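Local coordinates for GTP pyrophosphokinase (Streptococcus pneumoniae, PDB 2BE3), which transfers pyrophosphate from ATP to GTP or GDP, making the alarmone (p)ppGpp, as a member of the RelA/SpoT family, at the interface of chains A and B. Coordinates in Å, arbitrary orientation; residue numbers count along the deposited sequence, not the author numbering. Chains: chain A/B, GTP pyrophosphokinase.

Contact 1: the interface of chains A and B. Residues chain A 29, 32-33, 36, 95; chain B 132-134.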
# COMPACT_ATOMS: atom_id res chain seq x y z
N ILE A 29 -8.82 6.26 -2.67
CA ILE A 29 -9.45 7.37 -3.39
C ILE A 29 -10.95 7.42 -3.16
O ILE A 29 -11.46 8.43 -2.71
CB ILE A 29 -9.16 7.31 -4.91
CG1 ILE A 29 -7.64 7.53 -5.18
CG2 ILE A 29 -10.06 8.31 -5.71
CD1 ILE A 29 -7.21 6.92 -6.54
N GLN A 32 -11.67 8.41 0.27
CA GLN A 32 -11.40 9.84 0.51
C GLN A 32 -12.55 10.75 0.12
O GLN A 32 -12.95 11.61 0.89
CB GLN A 32 -10.13 10.30 -0.18
CG GLN A 32 -8.91 10.07 0.69
CD GLN A 32 -7.59 10.07 -0.07
OE1 GLN A 32 -7.52 10.46 -1.24
NE2 GLN A 32 -6.54 9.63 0.59
N TYR A 33 -13.07 10.55 -1.09
CA TYR A 33 -14.31 11.17 -1.52
C TYR A 33 -15.44 11.01 -0.49
O TYR A 33 -16.06 11.97 -0.09
CB TYR A 33 -14.77 10.53 -2.82
CG TYR A 33 -14.19 11.13 -4.07
CD1 TYR A 33 -13.16 10.48 -4.74
CD2 TYR A 33 -14.71 12.32 -4.61
CE1 TYR A 33 -12.62 11.01 -5.92
CE2 TYR A 33 -14.16 12.87 -5.80
CZ TYR A 33 -13.11 12.20 -6.45
OH TYR A 33 -12.56 12.69 -7.64
N GLN A 36 -15.08 12.90 2.74
CA GLN A 36 -15.35 14.32 2.55
C GLN A 36 -16.79 14.57 2.17
O GLN A 36 -17.10 15.60 1.61
CB GLN A 36 -14.47 14.84 1.45
CG GLN A 36 -13.06 15.05 1.87
CD GLN A 36 -12.22 15.47 0.71
OE1 GLN A 36 -12.60 16.36 -0.06
NE2 GLN A 36 -11.07 14.82 0.54
N ILE A 95 -7.15 12.38 -11.38
CA ILE A 95 -6.63 12.02 -10.07
C ILE A 95 -5.32 11.22 -10.20
O ILE A 95 -4.45 11.40 -9.39
CB ILE A 95 -7.67 11.24 -9.21
CG1 ILE A 95 -8.85 12.14 -8.83
CG2 ILE A 95 -7.05 10.72 -7.91
CD1 ILE A 95 -10.08 11.29 -8.49
N THR B 132 -3.34 12.23 -1.99
CA THR B 132 -4.76 12.41 -1.72
C THR B 132 -5.43 12.95 -2.96
O THR B 132 -4.75 13.36 -3.93
CB THR B 132 -5.02 13.37 -0.52
OG1 THR B 132 -4.89 14.73 -0.96
CG2 THR B 132 -4.09 13.10 0.66
N ILE B 133 -6.75 12.93 -2.95
CA ILE B 133 -7.53 13.45 -4.08
C ILE B 133 -7.35 14.97 -4.16
O ILE B 133 -7.70 15.59 -5.16
CB ILE B 133 -9.04 13.08 -3.95
CG1 ILE B 133 -9.61 13.45 -2.57
CG2 ILE B 133 -9.26 11.58 -4.25
CD1 ILE B 133 -11.14 13.36 -2.47
N ASN B 134 -6.80 15.55 -3.10
CA ASN B 134 -6.48 16.98 -3.06
C ASN B 134 -5.00 17.26 -3.24
O ASN B 134 -4.52 18.31 -2.86
CB ASN B 134 -6.96 17.60 -1.73
CG ASN B 134 -8.47 17.58 -1.59
OD1 ASN B 134 -9.00 17.35 -0.50
ND2 ASN B 134 -9.18 17.81 -2.70
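B:Ile133 packs against the end of the chain A helix 6-35, where A:Ile29, A:Gln32 and A:Tyr33 receive it, and it loses 118 Å² of surface to chain A as a whole. Its branched side chain sends two arms to different places. The gamma-methyl CG2 reaches inward, 3.7 Å from the CG2 of A:Ile29. The same methyl lies 3.8 Å from CE1 of A:Tyr33. In the other arm, chi1 (51°) sets CG1 between the backbone N and the carbonyl carbon, turned towards the ring of A:Tyr33. The extended chi2 then carries CD1 over the centre of one ring face, 4.1 Å above its plane. A beta-branched residue suits the place because one side chain can reach the ring from above and the neighbouring methyl at once. The ring is flanked at its edge by CG2 of A:Ile29 and CD1 of A:Ile95, so the apolar wall continues into helix 89-97.

Beside this packing runs a polar anchor. The backbone N of B:Ile133 donates to the side-chain oxygen OE1 of A:Gln32 at 3.1 Å. The bond is bent, with the donor 37° above the carbonyl plane. Glutamine is long enough to span from the helix to the loop, and its CB also lies against CG1 and CD1 of the isoleucine.

The other flank is looser and polar. NE2 of A:Gln36 comes within 3.3 Å of CD1 of B:Ile133. It lies 3.4 Å from OD1 of B:Asn134; the two amides approach from opposite directions with planes 38° apart, a contact rather than a firm bond. Within the loop, the N of B:Asn134 donates to OG1 of B:Thr132 at 3.0 Å, which braces the turn that presents the isoleucine.

That turn joins strands 122-130 and 137-147 of chain B, and its receptor is the C-terminal end of the long first helix of chain A.

Contact 2: the interface of chains A and B. Residues chain A 133-134; chain B 29, 32-33, 36, 38.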
# COMPACT_ATOMS: atom_id res chain seq x y z
N ILE A 133 13.03 -5.81 -0.07
CA ILE A 133 14.24 -6.09 0.74
C ILE A 133 15.52 -6.23 -0.10
O ILE A 133 16.64 -6.01 0.40
CB ILE A 133 14.06 -7.28 1.72
CG1 ILE A 133 14.05 -8.61 0.96
CG2 ILE A 133 12.78 -7.10 2.53
CD1 ILE A 133 14.79 -9.71 1.67
N ASN A 134 15.36 -6.53 -1.39
CA ASN A 134 16.47 -6.42 -2.34
C ASN A 134 16.57 -5.05 -3.03
O ASN A 134 17.27 -4.92 -4.04
CB ASN A 134 16.37 -7.51 -3.41
CG ASN A 134 16.22 -8.88 -2.81
OD1 ASN A 134 15.17 -9.51 -2.96
ND2 ASN A 134 17.27 -9.35 -2.11
N ILE B 29 7.59 -6.17 4.53
CA ILE B 29 9.00 -6.50 4.70
C ILE B 29 9.09 -7.91 5.28
O ILE B 29 9.82 -8.73 4.75
CB ILE B 29 9.72 -5.52 5.65
CG1 ILE B 29 9.93 -4.18 4.96
CG2 ILE B 29 11.07 -6.10 6.11
CD1 ILE B 29 10.28 -3.09 5.93
N GLN B 32 8.20 -10.65 2.93
CA GLN B 32 9.24 -10.80 1.93
C GLN B 32 10.41 -11.64 2.42
O GLN B 32 11.05 -12.32 1.63
CB GLN B 32 9.74 -9.43 1.45
CG GLN B 32 8.87 -8.79 0.39
CD GLN B 32 9.38 -7.43 -0.05
OE1 GLN B 32 10.53 -7.09 0.15
NE2 GLN B 32 8.50 -6.65 -0.65
N TYR B 33 10.70 -11.58 3.71
CA TYR B 33 11.77 -12.38 4.29
C TYR B 33 11.35 -13.84 4.40
O TYR B 33 12.12 -14.73 4.07
CB TYR B 33 12.18 -11.85 5.66
CG TYR B 33 13.26 -10.78 5.61
CD1 TYR B 33 12.93 -9.43 5.61
CD2 TYR B 33 14.60 -11.13 5.60
CE1 TYR B 33 13.91 -8.46 5.58
CE2 TYR B 33 15.59 -10.17 5.57
CZ TYR B 33 15.24 -8.84 5.56
OH TYR B 33 16.22 -7.88 5.53
N GLN B 36 11.09 -15.72 1.02
CA GLN B 36 12.44 -16.03 0.53
C GLN B 36 13.23 -16.85 1.57
O GLN B 36 14.47 -16.86 1.56
CB GLN B 36 13.18 -14.74 0.14
CG GLN B 36 12.63 -14.09 -1.15
CD GLN B 36 12.86 -12.57 -1.20
OE1 GLN B 36 13.99 -12.08 -1.09
NE2 GLN B 36 11.76 -11.81 -1.38
N LYS B 38 14.07 -16.74 4.95
CA LYS B 38 15.13 -16.13 5.77
C LYS B 38 14.51 -15.62 7.07
O LYS B 38 13.30 -15.37 7.11
CB LYS B 38 15.81 -14.97 5.03
CG LYS B 38 16.35 -15.29 3.63
CD LYS B 38 17.20 -14.16 3.08
CE LYS B 38 17.40 -14.30 1.57
NZ LYS B 38 16.26 -13.71 0.79
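The side-chain oxygen OE1 of B:Gln32 accepts the backbone N-H of A:Ile133 at 2.8 Å, nearly along the C=O axis of the amide (163° at the carbonyl oxygen) and with 161° at the hydrogen. This fairly straight bond ties the tip of a beta-hairpin in the RelA/SpoT region of chain A to the end of helix 6-35 of chain B. The glutamine chain is extended beyond CG, which carries its amide out from the helix and lets it reach the loop.

Behind the bond, the side chain of A:Ile133 runs antiparallel alongside B:Gln32 and meets B:Tyr33. Its CG2 approaches CE1 of the ring at 3.5 Å, while CD1 sits over the centre of one ring face in a CH-pi contact, 4.0 Å from the centroid. The aromatic side chain thus gives the aliphatic one a broad flat platform, and CG2 of B:Ile29, lying in the ring plane at its edge, extends the apolar surface; it is 4.1 Å from CG2 of A:Ile133.

B:Gln36, in the loop that follows the helix, closes another flank. Its OE1 lies 3.7 Å from CD1 of the isoleucine and 3.4 Å from OD1 of A:Asn134. As modelled, these last two atoms are both amide oxygens, with the planes 26° apart, and the pair is not a hydrogen bond. Since amide oxygen and nitrogen are hard to tell apart at this resolution, one of the two groups may in reality be flipped. Both are uncharged amides, able to donate or accept, which suits a polar rim.

Farther out, B:Lys38 loses 10 Å² to chain A, its NZ still 4.4 Å from CD1 of A:Ile133. Its long aliphatic stem ends in a polar amine, a combination well suited to the margin of an apolar patch.

Contact 1 and contact 2 are twins related by the two-fold axis of the deposited pair, their C-alpha centres about 32 Å apart. In each, the loop between strands 122-130 and 137-147 of one chain sets its isoleucine, B:Ile133 or A:Ile133, against helix 6-35 of the other, so each subunit both gives a hairpin and receives one. Such reciprocal exchange would resist rocking between subunits. The isoleucine-glutamine bond is straighter in contact 2. A:Gln36 turns NE2 towards B:Asn134, but B:Gln36 turns OE1 towards A:Asn134, perhaps merely a modelling choice. The symmetry makes a dimer in solution plausible without proving it.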